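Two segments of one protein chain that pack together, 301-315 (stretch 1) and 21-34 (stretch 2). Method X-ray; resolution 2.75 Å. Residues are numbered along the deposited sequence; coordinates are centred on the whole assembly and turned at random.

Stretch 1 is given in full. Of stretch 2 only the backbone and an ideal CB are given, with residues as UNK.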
# COMPACT_ATOMS: atom_id res chain seq x y z
N ASN A 301 1.42 -10.79 4.99
CA ASN A 301 2.63 -11.27 4.33
C ASN A 301 3.32 -10.20 3.50
O ASN A 301 3.44 -10.33 2.28
CB ASN A 301 2.29 -12.48 3.46
CG ASN A 301 3.51 -13.20 2.94
OD1 ASN A 301 4.60 -13.11 3.52
ND2 ASN A 301 3.35 -13.94 1.84
N TYR A 302 3.77 -9.14 4.16
CA TYR A 302 4.38 -8.04 3.44
C TYR A 302 5.61 -8.50 2.66
O TYR A 302 5.85 -8.03 1.55
CB TYR A 302 4.72 -6.88 4.37
CG TYR A 302 3.51 -6.08 4.85
CD1 TYR A 302 2.33 -6.06 4.11
CD2 TYR A 302 3.56 -5.33 6.02
CE1 TYR A 302 1.24 -5.33 4.54
CE2 TYR A 302 2.48 -4.59 6.44
CZ TYR A 302 1.32 -4.60 5.70
OH TYR A 302 0.23 -3.87 6.12
N PRO A 303 6.38 -9.44 3.23
CA PRO A 303 7.60 -9.93 2.56
C PRO A 303 7.34 -10.43 1.14
O PRO A 303 8.24 -10.41 0.31
CB PRO A 303 8.05 -11.10 3.45
CG PRO A 303 7.43 -10.84 4.78
CD PRO A 303 6.12 -10.15 4.50
N ALA A 304 6.12 -10.86 0.86
CA ALA A 304 5.79 -11.32 -0.48
C ALA A 304 6.11 -10.26 -1.54
O ALA A 304 6.43 -10.59 -2.68
CB ALA A 304 4.32 -11.74 -0.57
N TYR A 305 6.03 -8.99 -1.15
CA TYR A 305 6.29 -7.89 -2.09
C TYR A 305 7.72 -7.89 -2.59
O TYR A 305 7.97 -7.95 -3.79
CB TYR A 305 5.98 -6.53 -1.45
CG TYR A 305 6.30 -5.36 -2.36
CD1 TYR A 305 5.44 -5.00 -3.39
CD2 TYR A 305 7.48 -4.63 -2.21
CE1 TYR A 305 5.72 -3.94 -4.23
CE2 TYR A 305 7.78 -3.57 -3.06
CZ TYR A 305 6.89 -3.23 -4.06
OH TYR A 305 7.17 -2.18 -4.91
N TYR A 306 8.67 -7.81 -1.65
CA TYR A 306 10.08 -7.77 -2.02
C TYR A 306 10.56 -9.08 -2.65
O TYR A 306 11.37 -9.06 -3.57
CB TYR A 306 10.94 -7.34 -0.83
CG TYR A 306 11.01 -5.84 -0.72
CD1 TYR A 306 11.83 -5.10 -1.57
CD2 TYR A 306 10.22 -5.15 0.19
CE1 TYR A 306 11.88 -3.72 -1.49
CE2 TYR A 306 10.27 -3.77 0.27
CZ TYR A 306 11.10 -3.06 -0.57
OH TYR A 306 11.16 -1.69 -0.50
N ALA A 307 10.06 -10.20 -2.16
CA ALA A 307 10.38 -11.47 -2.79
C ALA A 307 9.87 -11.41 -4.22
O ALA A 307 10.47 -11.99 -5.13
CB ALA A 307 9.74 -12.62 -2.03
N GLY A 308 8.76 -10.70 -4.43
CA GLY A 308 8.20 -10.52 -5.75
C GLY A 308 9.05 -9.59 -6.59
O GLY A 308 9.24 -9.81 -7.79
N ILE A 309 9.56 -8.54 -5.96
CA ILE A 309 10.44 -7.61 -6.64
C ILE A 309 11.70 -8.35 -7.08
O ILE A 309 12.07 -8.33 -8.25
CB ILE A 309 10.85 -6.45 -5.72
CG1 ILE A 309 9.63 -5.61 -5.33
CG2 ILE A 309 11.91 -5.59 -6.40
CD1 ILE A 309 9.11 -4.70 -6.43
N ARG A 310 12.34 -9.01 -6.12
CA ARG A 310 13.47 -9.87 -6.40
C ARG A 310 13.22 -10.68 -7.66
O ARG A 310 13.93 -10.55 -8.65
CB ARG A 310 13.71 -10.81 -5.22
CG ARG A 310 14.82 -11.81 -5.44
CD ARG A 310 14.76 -12.91 -4.40
NE ARG A 310 13.57 -13.72 -4.57
CZ ARG A 310 12.97 -14.39 -3.60
NH1 ARG A 310 13.45 -14.35 -2.36
NH2 ARG A 310 11.88 -15.10 -3.86
N ASP A 311 12.18 -11.52 -7.63
CA ASP A 311 11.91 -12.45 -8.72
C ASP A 311 11.63 -11.75 -10.05
O ASP A 311 11.92 -12.31 -11.11
CB ASP A 311 10.78 -13.40 -8.34
CG ASP A 311 11.17 -14.35 -7.23
OD1 ASP A 311 12.38 -14.43 -6.92
OD2 ASP A 311 10.28 -15.01 -6.66
N ALA A 312 11.06 -10.55 -9.99
CA ALA A 312 10.79 -9.78 -11.21
C ALA A 312 12.08 -9.26 -11.84
O ALA A 312 12.24 -9.32 -13.06
CB ALA A 312 9.84 -8.64 -10.91
N ILE A 313 12.98 -8.76 -11.01
CA ILE A 313 14.29 -8.31 -11.47
C ILE A 313 14.96 -9.42 -12.28
O ILE A 313 15.42 -9.20 -13.40
CB ILE A 313 15.22 -7.95 -10.30
CG1 ILE A 313 14.64 -6.82 -9.45
CG2 ILE A 313 16.61 -7.61 -10.81
CD1 ILE A 313 14.39 -5.54 -10.21
N TRP A 314 15.03 -10.60 -11.68
CA TRP A 314 15.67 -11.75 -12.31
C TRP A 314 14.87 -12.26 -13.50
O TRP A 314 15.28 -13.20 -14.18
CB TRP A 314 15.92 -12.86 -11.29
CG TRP A 314 16.98 -12.50 -10.30
CD1 TRP A 314 18.00 -11.61 -10.47
CD2 TRP A 314 17.15 -13.05 -8.98
NE1 TRP A 314 18.78 -11.55 -9.34
CE2 TRP A 314 18.28 -12.43 -8.41
CE3 TRP A 314 16.46 -14.00 -8.23
CZ2 TRP A 314 18.74 -12.73 -7.13
CZ3 TRP A 314 16.91 -14.30 -6.95
CH2 TRP A 314 18.03 -13.66 -6.41
N GLY A 315 13.72 -11.64 -13.75
CA GLY A 315 12.89 -11.96 -14.91
C GLY A 315 12.08 -13.23 -14.74
O GLY A 315 11.50 -13.73 -15.70
N UNK A 21 10.78 1.42 9.33
CA UNK A 21 9.69 0.51 9.69
C UNK A 21 9.46 -0.60 8.67
O UNK A 21 9.26 -1.76 9.04
CB UNK A 21 8.40 1.31 9.87
N UNK A 22 9.48 -0.26 7.39
CA UNK A 22 9.14 -1.24 6.36
C UNK A 22 10.34 -1.67 5.53
O UNK A 22 10.76 -2.83 5.59
CB UNK A 22 8.06 -0.67 5.44
N UNK A 23 10.88 -0.75 4.76
CA UNK A 23 11.85 -1.09 3.73
C UNK A 23 13.11 -1.80 4.23
O UNK A 23 13.49 -2.84 3.69
CB UNK A 23 12.26 0.19 3.00
N UNK A 24 13.76 -1.25 5.25
CA UNK A 24 14.96 -1.89 5.79
C UNK A 24 14.64 -3.30 6.27
O UNK A 24 15.14 -4.28 5.72
CB UNK A 24 15.55 -1.06 6.93
N UNK A 25 13.78 -3.42 7.29
CA UNK A 25 13.47 -4.71 7.89
C UNK A 25 13.02 -5.73 6.85
O UNK A 25 13.38 -6.90 6.96
CB UNK A 25 12.39 -4.54 8.96
N UNK A 26 12.25 -5.30 5.86
CA UNK A 26 11.67 -6.21 4.87
C UNK A 26 12.66 -6.65 3.79
O UNK A 26 12.65 -7.81 3.38
CB UNK A 26 10.46 -5.54 4.21
N UNK A 27 13.49 -5.72 3.32
CA UNK A 27 14.57 -6.05 2.39
C UNK A 27 15.58 -6.95 3.09
O UNK A 27 16.04 -7.94 2.53
CB UNK A 27 15.25 -4.78 1.86
N UNK A 28 15.92 -6.58 4.32
CA UNK A 28 16.84 -7.36 5.12
C UNK A 28 16.37 -8.80 5.24
O UNK A 28 17.16 -9.74 5.16
CB UNK A 28 17.00 -6.74 6.51
N UNK A 29 15.06 -8.98 5.43
CA UNK A 29 14.50 -10.30 5.70
C UNK A 29 14.22 -11.11 4.45
O UNK A 29 13.72 -12.23 4.53
CB UNK A 29 13.21 -10.16 6.50
N UNK A 30 14.56 -10.55 3.30
CA UNK A 30 14.28 -11.18 2.02
C UNK A 30 15.55 -11.79 1.40
O UNK A 30 16.48 -11.07 1.03
CB UNK A 30 13.66 -10.16 1.06
N UNK A 31 15.58 -13.13 1.30
CA UNK A 31 16.71 -13.81 0.66
C UNK A 31 16.82 -13.37 -0.79
O UNK A 31 15.80 -13.18 -1.45
CB UNK A 31 16.56 -15.33 0.75
N UNK A 32 18.04 -13.20 -1.27
CA UNK A 32 18.26 -12.72 -2.63
C UNK A 32 18.46 -11.22 -2.67
O UNK A 32 19.04 -10.69 -3.62
CB UNK A 32 17.08 -13.11 -3.53
N UNK A 33 17.98 -10.52 -1.64
CA UNK A 33 18.18 -9.07 -1.55
C UNK A 33 19.21 -8.71 -0.48
O UNK A 33 19.20 -9.26 0.62
CB UNK A 33 16.85 -8.37 -1.25
N UNK A 34 20.10 -7.79 -0.83
CA UNK A 34 21.14 -7.33 0.08
C UNK A 34 21.15 -5.80 0.15
O UNK A 34 21.47 -5.13 -0.84
CB UNK A 34 22.51 -7.85 -0.36

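Stretch 1 presents one side of a helix that runs to 313, with Tyr306 at the centre of the contact, Tyr302 and Pro303 before it and Arg310 and Trp314 after it. The backbone of stretch 2 is helical from 21 to 28, its axis passing 9.3 Å from that helix at 62°, and then turns into a strand.

Position 21 lies out of reach, and stretch 1 does not restrict it; it is Thr21.

At position 22 CA-to-CB points toward stretch 1, but nothing lies within 5.5 Å of the ideal CB. A long apolar side chain could bridge the gap to the Tyr302 ring. Phe22 does so, its CE1 4.1 Å from Tyr302 CE2, with the tyrosine carbon near the plane of the phenylalanine ring, at its edge.

Position 23 points sideways, yet its ideal CB is 4.1 Å from Tyr306 OH. A polar side chain able to give or take a hydrogen bond would suit: histidine, asparagine or glutamine among others. It is His23, whose ND1 hydrogen-bonds Tyr306 OH at 2.8 Å, each group near the plane of the other's ring, where in-plane lone pairs and protons can meet.

Position 24 points away and 25 is out of reach; they are Ala24 and Pro25. Proline has no N-H to give, which fits the kink in the helix at this point.

Position 26 points toward stretch 1, its ideal CB 4.0 Å from Tyr306 CD2. Its CA is 6.0 Å from Pro303 CA. A branched or flexible apolar chain, leucine or methionine, could fill the space between Tyr302, Pro303 and Tyr306. Leu26 places CD1 3.9 Å from Tyr302 CB and CD2 3.9 Å from Pro303 CG.

Position 27 points sideways, beside the Tyr306 ring. An aliphatic chain that could turn back would suit. Ile27 lays CG1 over one face of the Tyr306 ring, 3.9 Å from its centroid, a CH-pi contact.

Position 28 is out of reach and holds Met28, as selenomethionine. Position 29 points toward stretch 1, but a CB would crowd the carbonyl oxygen of 25; it is Gly29.

Position 30 faces Tyr306 CB and Ala307 N, so a small, compact side chain fits. Thr30 OG1 donates to Leu26 O at 2.7 Å and also lies 3.7 Å from Tyr306 CB; Thr30 CG2 is 3.9 Å from Ala307 N.

At 31 the visible carbonyl O accepts from Arg310 NH1 at 2.8 Å; since the backbone makes this bond, many residues could serve. Pro31 has the phi of -62° that its ring favours and begins the middle of a type II turn.

Position 32 has phi 95°, and an ideal CB would come within 2.5 Å of Arg310 CD and 3.1 Å of Trp314 CH2. Only glycine suits: Gly32 CA lies 3.9 Å from Arg310 CD and 3.9 Å from Trp314 CH2.

From 33 a long apolar chain could reach back to the helix. Leu33 sets CD1 3.7 Å from Tyr306 CD1 and CD2 4.1 Å from Arg310 CB. Position 34 is out of reach; it is Glu34.

Stretch 2 (21-34) TFHAPLIMGTPGLE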
# COMPACT_ATOMS: atom_id res chain seq x y z
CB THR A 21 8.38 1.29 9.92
OG1 THR A 21 8.59 2.28 10.93
CG2 THR A 21 7.27 0.36 10.37
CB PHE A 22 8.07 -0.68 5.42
CG PHE A 22 6.76 -0.39 6.10
CD1 PHE A 22 5.87 -1.41 6.39
CD2 PHE A 22 6.42 0.91 6.44
CE1 PHE A 22 4.66 -1.14 7.01
CE2 PHE A 22 5.21 1.18 7.06
CZ PHE A 22 4.33 0.15 7.35
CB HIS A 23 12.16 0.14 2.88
CG HIS A 23 10.93 0.78 2.34
ND1 HIS A 23 10.13 0.17 1.39
CD2 HIS A 23 10.32 1.95 2.65
CE1 HIS A 23 9.10 0.95 1.12
NE2 HIS A 23 9.19 2.04 1.86
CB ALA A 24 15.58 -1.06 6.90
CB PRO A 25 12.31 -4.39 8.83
CG PRO A 25 12.48 -2.95 9.16
CD PRO A 25 13.03 -2.32 7.92
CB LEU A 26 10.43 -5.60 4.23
CG LEU A 26 9.14 -5.68 5.06
CD1 LEU A 26 8.03 -4.86 4.42
CD2 LEU A 26 8.70 -7.13 5.25
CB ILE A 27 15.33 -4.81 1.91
CG1 ILE A 27 14.38 -3.80 1.26
CG2 ILE A 27 16.41 -5.22 0.92
CD1 ILE A 27 15.10 -2.57 0.72
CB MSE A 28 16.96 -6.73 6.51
CG MSE A 28 18.31 -6.97 7.17
SE MSE A 28 19.79 -6.12 6.20
CE MSE A 28 19.97 -7.39 4.72
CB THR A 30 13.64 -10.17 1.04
OG1 THR A 30 12.37 -9.76 1.55
CG2 THR A 30 13.46 -10.80 -0.33
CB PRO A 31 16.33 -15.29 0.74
CG PRO A 31 15.28 -15.38 1.77
CD PRO A 31 14.54 -14.08 1.72
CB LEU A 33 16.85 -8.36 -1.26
CG LEU A 33 15.74 -8.44 -2.32
CD1 LEU A 33 14.54 -7.62 -1.88
CD2 LEU A 33 16.25 -7.97 -3.67
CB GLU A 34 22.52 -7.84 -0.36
CG GLU A 34 23.70 -7.14 0.31
CD GLU A 34 25.06 -7.63 -0.18
OE1 GLU A 34 25.28 -8.87 -0.21
OE2 GLU A 34 25.91 -6.79 -0.54
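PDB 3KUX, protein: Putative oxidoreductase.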